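Local coordinates for protein putative NADPH:quinone reductase (Bacillus thuringiensis, PDB 3GMS) that probably reduces quinones with NADPH, as a member of the zinc-binding-dehydrogenase type of oxidoreductases, at residues 150-155 against 175-180; 216-221 against 240-245; 127-132 against 158-163. One frame throughout, in Å; residues are numbered along the deposited sequence.

How the contacts relate
Coming from the N terminus, helix 127-139 opens contact 3, which closes when 158-163 packs against 127-132. Before that closure the chain runs through strand 147-150 and into the loop that opens contact 1, so contacts 3 and 1 cross; contact 1 closes only when strand 171-176 ends beside that loop. Contact 2 follows in series, bringing 216-221 alongside 240-245. Contacts 1 and 2 both lie at the C-terminal ends of strands in one parallel sheet, and Asn151 links them across the middle of it. Contact 3 lies on one side of this sheet, where Phe161 touches both Val150 of contact 1 and Ile218 of contact 2.

Contact 1 (150-155 against 175-180)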
loop_
_atom_site.group_PDB
_atom_site.type_symbol
_atom_site.label_atom_id
_atom_site.label_comp_id
_atom_site.label_asym_id
_atom_site.label_seq_id
_atom_site.Cartn_x
_atom_site.Cartn_y
_atom_site.Cartn_z
ATOM N N VAL A 150 -0.499 3.800 -15.337
ATOM C CA VAL A 150 -1.042 3.459 -14.006
ATOM C C VAL A 150 -2.439 4.062 -13.899
ATOM O O VAL A 150 -2.588 5.294 -13.967
ATOM C CB VAL A 150 -0.157 4.011 -12.883
ATOM C CG1 VAL A 150 -0.777 3.638 -11.486
ATOM C CG2 VAL A 150 1.286 3.442 -12.982
ATOM N N ASN A 151 -3.451 3.227 -13.750
ATOM C CA ASN A 151 -4.785 3.758 -13.510
ATOM C C ASN A 151 -5.111 3.944 -12.023
ATOM O O ASN A 151 -4.304 3.592 -11.140
ATOM C CB ASN A 151 -5.868 2.968 -14.281
ATOM C CG ASN A 151 -6.049 1.524 -13.779
ATOM O OD1 ASN A 151 -5.573 1.185 -12.733
ATOM N ND2 ASN A 151 -6.749 0.694 -14.543
ATOM N N ALA A 152 -6.303 4.472 -11.736
ATOM C CA ALA A 152 -6.635 4.952 -10.374
ATOM C C ALA A 152 -5.462 5.749 -9.771
ATOM O O ALA A 152 -5.121 5.602 -8.590
ATOM C CB ALA A 152 -7.053 3.751 -9.460
ATOM N N CYS A 153 -4.847 6.604 -10.594
ATOM C CA CYS A 153 -3.560 7.165 -10.255
ATOM C C CYS A 153 -3.682 8.304 -9.252
ATOM O O CYS A 153 -2.683 8.766 -8.725
ATOM C CB CYS A 153 -2.790 7.587 -11.502
ATOM S SG CYS A 153 -0.969 7.568 -11.348
ATOM N N GLY A 154 -4.901 8.738 -8.972
ATOM C CA GLY A 154 -5.106 9.741 -7.909
ATOM C C GLY A 154 -4.962 9.153 -6.500
ATOM O O GLY A 154 -4.998 9.876 -5.514
ATOM N N SER A 155 -4.806 7.846 -6.405
ATOM C CA SER A 155 -4.541 7.166 -5.130
ATOM C C SER A 155 -3.183 7.516 -4.472
ATOM O O SER A 155 -2.300 8.111 -5.102
ATOM C CB SER A 155 -4.594 5.677 -5.386
ATOM O OG SER A 155 -3.554 5.321 -6.276
ATOM N N VAL A 175 -3.344 7.657 -15.389
ATOM C CA VAL A 175 -4.750 7.546 -15.796
ATOM C C VAL A 175 -5.637 7.720 -14.575
ATOM O O VAL A 175 -5.538 6.953 -13.607
ATOM C CB VAL A 175 -5.036 6.175 -16.493
ATOM C CG1 VAL A 175 -6.487 6.071 -16.954
ATOM C CG2 VAL A 175 -4.089 5.967 -17.651
ATOM N N THR A 176 -6.516 8.722 -14.625
ATOM C CA THR A 176 -7.356 9.101 -13.498
ATOM C C THR A 176 -8.828 9.169 -13.917
ATOM O O THR A 176 -9.147 9.330 -15.120
ATOM C CB THR A 176 -6.962 10.498 -12.931
ATOM O OG1 THR A 176 -7.114 11.490 -13.965
ATOM C CG2 THR A 176 -5.525 10.527 -12.409
ATOM N N ARG A 177 -9.716 9.060 -12.929
ATOM C CA ARG A 177 -11.165 9.122 -13.145
ATOM C C ARG A 177 -11.682 10.552 -13.288
ATOM O O ARG A 177 -12.826 10.753 -13.710
ATOM C CB ARG A 177 -11.906 8.504 -11.947
ATOM C CG ARG A 177 -12.381 7.077 -12.133
ATOM C CD ARG A 177 -11.261 6.061 -11.858
ATOM N NE ARG A 177 -10.627 6.189 -10.538
ATOM C CZ ARG A 177 -11.098 5.654 -9.411
ATOM N NH1 ARG A 177 -12.228 4.959 -9.420
ATOM N NH2 ARG A 177 -10.440 5.823 -8.265
ATOM N N ASN A 178 -10.869 11.514 -12.860
ATOM C CA ASN A 178 -11.244 12.930 -12.825
ATOM C C ASN A 178 -10.001 13.805 -12.717
ATOM O O ASN A 178 -8.869 13.320 -12.819
ATOM C CB ASN A 178 -12.224 13.210 -11.670
ATOM C CG ASN A 178 -11.637 12.862 -10.311
ATOM O OD1 ASN A 178 -10.474 13.146 -10.026
ATOM N ND2 ASN A 178 -12.436 12.236 -9.478
ATOM N N ASN A 179 -10.194 15.104 -12.511
ATOM C CA ASN A 179 -9.053 16.011 -12.513
ATOM C C ASN A 179 -8.574 16.406 -11.117
ATOM O O ASN A 179 -7.710 17.266 -10.987
ATOM C CB ASN A 179 -9.350 17.258 -13.374
ATOM C CG ASN A 179 -10.515 18.076 -12.830
ATOM O OD1 ASN A 179 -11.163 17.680 -11.844
ATOM N ND2 ASN A 179 -10.795 19.222 -13.475
ATOM N N LYS A 180 -9.108 15.747 -10.090
ATOM C CA LYS A 180 -8.841 16.111 -8.682
ATOM C C LYS A 180 -7.381 16.049 -8.263
ATOM O O LYS A 180 -6.943 16.840 -7.417
ATOM C CB LYS A 180 -9.684 15.275 -7.730
ATOM C CG LYS A 180 -10.969 15.955 -7.357
ATOM C CD LYS A 180 -12.109 14.994 -7.393
ATOM C CE LYS A 180 -13.410 15.775 -7.521
ATOM N NZ LYS A 180 -14.557 14.853 -7.493
HETATM O O HOH W 1 -8.045 8.419 -9.983
#
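The guanidinium of Arg177 comes obliquely onto Ala152, NH2 lying 4.1 Å from Ala152 CB, and a water sits in its plane at the edge. That water is only weakly held, by Arg177 NE, Arg177 N and Gly154 N. Bends at chi2 and chi3 fold the arginine chain back to put NE beside the loop. The Asn151 amide turns away from 175-180: ND2 donates to Asp219 OD1 and OD1 accepts from Ser220 N, while Asn151 CB rests on Val175 CB at 4.0 Å.

Here the first two strands of a Rossmann fold end side by side, and 150-155 is the turn into the following helix, the place where such folds usually receive the dinucleotide. The strands are joined by Val175 N to Val150 O (2.9 Å). The carbonyl of the same valine, Val175 O, receives Cys153 N at 3.1 Å, with an angle of 156° at the hydrogen, and a CA-H of Asn151 as well.

Thr176 lies against the turn with its methyl, CG2 meeting Cys153 CB at 4.1 Å and Gly154 N at 3.9 Å. Its chi1 of 60° sets OG1 between the backbone N and the carbonyl carbon, from where it donates to Asn178 O (2.8 Å).

Contact 2 (216-221 against 240-245)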
loop_
_atom_site.group_PDB
_atom_site.type_symbol
_atom_site.label_atom_id
_atom_site.label_comp_id
_atom_site.label_asym_id
_atom_site.label_seq_id
_atom_site.Cartn_x
_atom_site.Cartn_y
_atom_site.Cartn_z
ATOM N N ALA A 216 4.479 -0.943 -20.237
ATOM C CA ALA A 216 3.937 -1.663 -19.088
ATOM C C ALA A 216 2.709 -0.938 -18.543
ATOM O O ALA A 216 2.520 0.278 -18.792
ATOM C CB ALA A 216 4.997 -1.813 -18.009
ATOM N N ALA A 217 1.858 -1.667 -17.831
ATOM C CA ALA A 217 0.669 -1.070 -17.234
ATOM C C ALA A 217 0.380 -1.698 -15.880
ATOM O O ALA A 217 0.616 -2.907 -15.688
ATOM C CB ALA A 217 -0.533 -1.212 -18.123
ATOM N N ILE A 218 -0.081 -0.861 -14.953
ATOM C CA ILE A 218 -0.465 -1.325 -13.609
ATOM C C ILE A 218 -1.921 -0.974 -13.414
ATOM O O ILE A 218 -2.283 0.214 -13.398
ATOM C CB ILE A 218 0.472 -0.738 -12.509
ATOM C CG1 ILE A 218 1.907 -1.220 -12.787
ATOM C CG2 ILE A 218 -0.025 -1.181 -11.094
ATOM C CD1 ILE A 218 2.957 -0.835 -11.744
ATOM N N ASP A 219 -2.734 -2.024 -13.303
ATOM C CA ASP A 219 -4.186 -1.916 -13.134
ATOM C C ASP A 219 -4.613 -2.153 -11.675
ATOM O O ASP A 219 -4.275 -3.191 -11.077
ATOM C CB ASP A 219 -4.845 -2.912 -14.081
ATOM C CG ASP A 219 -6.368 -3.006 -13.921
ATOM O OD1 ASP A 219 -7.046 -1.993 -13.675
ATOM O OD2 ASP A 219 -6.886 -4.127 -14.101
ATOM N N SER A 220 -5.340 -1.176 -11.142
ATOM C CA SER A 220 -5.936 -1.237 -9.808
ATOM C C SER A 220 -7.444 -1.472 -9.868
ATOM O O SER A 220 -8.070 -1.716 -8.843
ATOM C CB SER A 220 -5.679 0.080 -9.048
ATOM O OG SER A 220 -4.300 0.229 -8.806
ATOM N N ILE A 221 -8.025 -1.396 -11.069
ATOM C CA ILE A 221 -9.484 -1.342 -11.213
ATOM C C ILE A 221 -10.117 -2.613 -11.741
ATOM O O ILE A 221 -11.137 -3.066 -11.213
ATOM C CB ILE A 221 -9.896 -0.171 -12.177
ATOM C CG1 ILE A 221 -9.326 1.167 -11.674
ATOM C CG2 ILE A 221 -11.438 -0.089 -12.320
ATOM C CD1 ILE A 221 -9.639 2.380 -12.620
ATOM N N LEU A 240 0.215 -5.692 -15.396
ATOM C CA LEU A 240 0.245 -6.185 -14.007
ATOM C C LEU A 240 -0.977 -5.685 -13.224
ATOM O O LEU A 240 -1.274 -4.488 -13.253
ATOM C CB LEU A 240 1.546 -5.734 -13.352
ATOM C CG LEU A 240 1.894 -6.253 -11.955
ATOM C CD1 LEU A 240 2.263 -7.761 -12.043
ATOM C CD2 LEU A 240 3.059 -5.446 -11.417
ATOM N N THR A 241 -1.708 -6.560 -12.532
ATOM C CA THR A 241 -2.794 -6.043 -11.715
ATOM C C THR A 241 -2.328 -5.962 -10.262
ATOM O O THR A 241 -1.548 -6.825 -9.795
ATOM C CB THR A 241 -4.103 -6.830 -11.806
ATOM O OG1 THR A 241 -3.909 -8.139 -11.280
ATOM C CG2 THR A 241 -4.574 -6.961 -13.231
ATOM N N ILE A 242 -2.758 -4.910 -9.570
ATOM C CA ILE A 242 -2.425 -4.784 -8.127
ATOM C C ILE A 242 -3.658 -4.638 -7.255
ATOM O O ILE A 242 -3.560 -4.663 -6.006
ATOM C CB ILE A 242 -1.447 -3.616 -7.831
ATOM C CG1 ILE A 242 -1.995 -2.267 -8.307
ATOM C CG2 ILE A 242 -0.027 -3.933 -8.328
ATOM C CD1 ILE A 242 -1.200 -1.047 -7.733
ATOM N N GLY A 243 -4.810 -4.488 -7.899
ATOM C CA GLY A 243 -6.073 -4.267 -7.190
ATOM C C GLY A 243 -7.264 -4.566 -8.083
ATOM O O GLY A 243 -7.103 -4.776 -9.290
ATOM N N LEU A 244 -8.453 -4.575 -7.484
ATOM C CA LEU A 244 -9.690 -4.910 -8.200
ATOM C C LEU A 244 -10.856 -4.028 -7.760
ATOM O O LEU A 244 -11.917 -4.513 -7.326
ATOM C CB LEU A 244 -10.007 -6.410 -8.019
ATOM C CG LEU A 244 -10.942 -7.035 -9.073
ATOM C CD1 LEU A 244 -10.212 -7.140 -10.380
ATOM C CD2 LEU A 244 -11.536 -8.401 -8.616
ATOM N N LEU A 245 -10.686 -2.720 -7.890
ATOM C CA LEU A 245 -11.679 -1.775 -7.368
ATOM C C LEU A 245 -13.068 -1.994 -7.947
ATOM O O LEU A 245 -14.058 -1.728 -7.285
ATOM C CB LEU A 245 -11.261 -0.326 -7.624
ATOM C CG LEU A 245 -10.077 0.214 -6.815
ATOM C CD1 LEU A 245 -9.749 1.631 -7.261
ATOM C CD2 LEU A 245 -10.368 0.153 -5.302
HETATM O O HOH W 2 -7.514 -5.828 -11.924
#
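Backbone bonds zip Ala217-Asp219 to Leu240-Ile242 in parallel register, Ile218 opposite Leu240 and Asp219 opposite Thr241. Leu240 N donates to Ala217 O, Asp219 N to Leu240 O, and Ile242 N to Asp219 O at 2.7 Å, with 169° at the hydrogen. Gly243 N makes a weak second approach to that last oxygen. Beyond the strand ends the pairing shifts: Leu245 N reaches Ser220 O at 3.0 Å. CA-H groups of Ile218 and Thr241 fill in against Leu240 O and Asp219 O.

These are the fourth and fifth strands of the parallel Rossmann sheet, in the order 3-2-1-4-5-6, and the loops leaving them lie at the sheet's C-terminal edge, where this fold generally binds its cofactor.

Apolar packing gathers on the face that carries Ile218. Its CG2 is 3.6 Å from both CG1 and CD1 of Ile242, the two side chains crossing obliquely. Farther on, Ile221 CG1 and Leu245 CD1 are a distant 4.5 Å apart.

Carbon-to-oxygen van der Waals contacts add to this. A chi1 of 58° wedges Ile242 CG1 between its own backbone N and carbonyl carbon, where it touches Ser220 OG at 3.4 Å. Leu245 CG lies equally close, 3.4 Å, to Ser220 O. On the other face Asp219 and Thr241 lie side by side, the methyl CG2 of Thr241 merely packing beside Asp219 OD2 at 3.8 Å.

The polar side-chain bonds centre on Asp219. A water bridges OD2 to Gly243 O. OD1 closes an Asx turn by accepting Ile221 N at 2.8 Å from above the carboxylate plane, and takes Gly222 N too.

Contact 3 (127-132 against 158-163); sequences INPLTA and GHLFAQ
Leu160 drives one methyl into the backbone of 127-132 while Phe161 lays its ring against Ala132, and these two side chains make the contacts from the side of 158-163. Helix 156-168 is the first helix of the Rossmann fold, directly after the opening strand; helix 127-139 comes just before that strand and packs on the same side of the sheet. Over these short segments the axes approach to 9.4 Å and cross at -45°, with the N-to-C directions running more with each other than against.

The tight part is built from few atoms. Leu160 has CG anti to its carbonyl carbon (chi1 -56°), and its CD1 enters the junction between Asn128 and Pro129: it lies 3.6 Å from both Asn128 C and Pro129 N. Asn128 CB (3.7 Å) and Pro129 CG (3.8 Å) flank Leu160 CD1, the leucine lying aslant the proline ring. The Asn128 side chain also touches Ala156 and Ile157 in the preceding turn. Phe298 touches both Pro129 and Leu160, extending this apolar patch.

Packing is looser on the side of the partly exposed Thr131. Its CG2 stays 5.5 Å from Phe161 CZ, the nearest atom of 158-163 to this side chain, although Thr131 does touch Ile157 one turn earlier. OG1 turns back onto its own helix; Ile127 O accepts it as well as Thr131 N.

Toward the sheet the fit closes again. Ala132 CB touches Leu160 CB at 4.1 Å and also stands over one face of the Phe161 ring in a CH-pi contact, offset toward the rim, while Phe161 CE1 comes to 3.7 Å from Ala132 CA.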
loop_
_atom_site.group_PDB
_atom_site.type_symbol
_atom_site.label_atom_id
_atom_site.label_comp_id
_atom_site.label_asym_id
_atom_site.label_seq_id
_atom_site.Cartn_x
_atom_site.Cartn_y
_atom_site.Cartn_z
ATOM N N ILE A 127 2.992 -0.371 2.881
ATOM C CA ILE A 127 2.187 -0.973 1.842
ATOM C C ILE A 127 2.317 -0.316 0.454
ATOM O O ILE A 127 2.639 -0.998 -0.508
ATOM C CB ILE A 127 0.671 -1.023 2.279
ATOM C CG1 ILE A 127 0.506 -1.988 3.478
ATOM C CG2 ILE A 127 -0.191 -1.530 1.134
ATOM C CD1 ILE A 127 0.796 -3.438 3.150
ATOM N N ASN A 128 2.049 0.977 0.368
ATOM C CA ASN A 128 2.146 1.676 -0.910
ATOM C C ASN A 128 3.592 1.838 -1.448
ATOM O O ASN A 128 3.800 1.548 -2.654
ATOM C CB ASN A 128 1.353 2.989 -0.872
ATOM C CG ASN A 128 -0.121 2.727 -0.695
ATOM O OD1 ASN A 128 -0.633 1.806 -1.320
ATOM N ND2 ASN A 128 -0.788 3.467 0.190
ATOM N N PRO A 129 4.570 2.239 -0.601
ATOM C CA PRO A 129 5.927 2.414 -1.122
ATOM C C PRO A 129 6.553 1.098 -1.523
ATOM O O PRO A 129 7.150 1.017 -2.600
ATOM C CB PRO A 129 6.695 3.075 0.047
ATOM C CG PRO A 129 5.642 3.767 0.817
ATOM C CD PRO A 129 4.457 2.810 0.756
ATOM N N LEU A 130 6.442 0.071 -0.674
ATOM C CA LEU A 130 7.005 -1.214 -1.063
ATOM C C LEU A 130 6.386 -1.818 -2.349
ATOM O O LEU A 130 7.108 -2.313 -3.195
ATOM C CB LEU A 130 6.974 -2.198 0.090
ATOM C CG LEU A 130 7.823 -3.442 -0.035
ATOM C CD1 LEU A 130 9.315 -3.142 -0.173
ATOM C CD2 LEU A 130 7.540 -4.281 1.209
ATOM N N THR A 131 5.064 -1.725 -2.491
ATOM C CA THR A 131 4.367 -2.151 -3.703
ATOM C C THR A 131 4.834 -1.368 -4.939
ATOM O O THR A 131 5.163 -1.979 -5.999
ATOM C CB THR A 131 2.828 -2.074 -3.553
ATOM O OG1 THR A 131 2.421 -2.962 -2.501
ATOM C CG2 THR A 131 2.135 -2.535 -4.856
ATOM N N ALA A 132 4.897 -0.045 -4.813
ATOM C CA ALA A 132 5.324 0.781 -5.933
ATOM C C ALA A 132 6.797 0.463 -6.304
ATOM O O ALA A 132 7.106 0.275 -7.479
ATOM C CB ALA A 132 5.129 2.293 -5.622
ATOM N N GLY A 158 -0.565 5.912 -6.554
ATOM C CA GLY A 158 -0.422 6.711 -7.790
ATOM C C GLY A 158 0.569 7.858 -7.650
ATOM O O GLY A 158 1.378 8.111 -8.533
ATOM N N HIS A 159 0.482 8.583 -6.538
ATOM C CA HIS A 159 1.400 9.678 -6.256
ATOM C C HIS A 159 2.814 9.171 -6.090
ATOM O O HIS A 159 3.763 9.867 -6.389
ATOM C CB HIS A 159 1.004 10.355 -4.949
ATOM C CG HIS A 159 -0.180 11.242 -5.073
ATOM N ND1 HIS A 159 -1.399 10.806 -5.535
ATOM C CD2 HIS A 159 -0.350 12.541 -4.732
ATOM C CE1 HIS A 159 -2.257 11.809 -5.535
ATOM N NE2 HIS A 159 -1.644 12.875 -5.057
ATOM N N LEU A 160 2.962 7.939 -5.618
ATOM C CA LEU A 160 4.294 7.369 -5.501
ATOM C C LEU A 160 4.882 6.958 -6.862
ATOM O O LEU A 160 6.081 7.162 -7.121
ATOM C CB LEU A 160 4.319 6.196 -4.499
ATOM C CG LEU A 160 3.796 6.559 -3.100
ATOM C CD1 LEU A 160 3.885 5.370 -2.176
ATOM C CD2 LEU A 160 4.524 7.739 -2.498
ATOM N N PHE A 161 4.055 6.373 -7.717
ATOM C CA PHE A 161 4.525 6.018 -9.059
ATOM C C PHE A 161 5.041 7.273 -9.801
ATOM O O PHE A 161 6.055 7.224 -10.502
ATOM C CB PHE A 161 3.411 5.326 -9.843
ATOM C CG PHE A 161 3.212 3.868 -9.472
ATOM C CD1 PHE A 161 4.226 2.926 -9.679
ATOM C CD2 PHE A 161 2.004 3.439 -8.948
ATOM C CE1 PHE A 161 4.027 1.568 -9.330
ATOM C CE2 PHE A 161 1.804 2.082 -8.614
ATOM C CZ PHE A 161 2.834 1.140 -8.820
ATOM N N ALA A 162 4.355 8.402 -9.599
ATOM C CA ALA A 162 4.771 9.677 -10.226
ATOM C C ALA A 162 6.167 10.048 -9.776
ATOM O O ALA A 162 7.036 10.386 -10.583
ATOM C CB ALA A 162 3.779 10.790 -9.918
ATOM N N GLN A 163 6.425 9.947 -8.473
ATOM C CA GLN A 163 7.761 10.225 -7.985
ATOM C C GLN A 163 8.805 9.207 -8.427
ATOM O O GLN A 163 9.940 9.581 -8.774
ATOM C CB GLN A 163 7.743 10.324 -6.445
ATOM C CG GLN A 163 6.882 11.491 -5.942
ATOM C CD GLN A 163 6.694 11.415 -4.432
ATOM O OE1 GLN A 163 7.589 11.766 -3.688
ATOM N NE2 GLN A 163 5.520 10.936 -3.988
#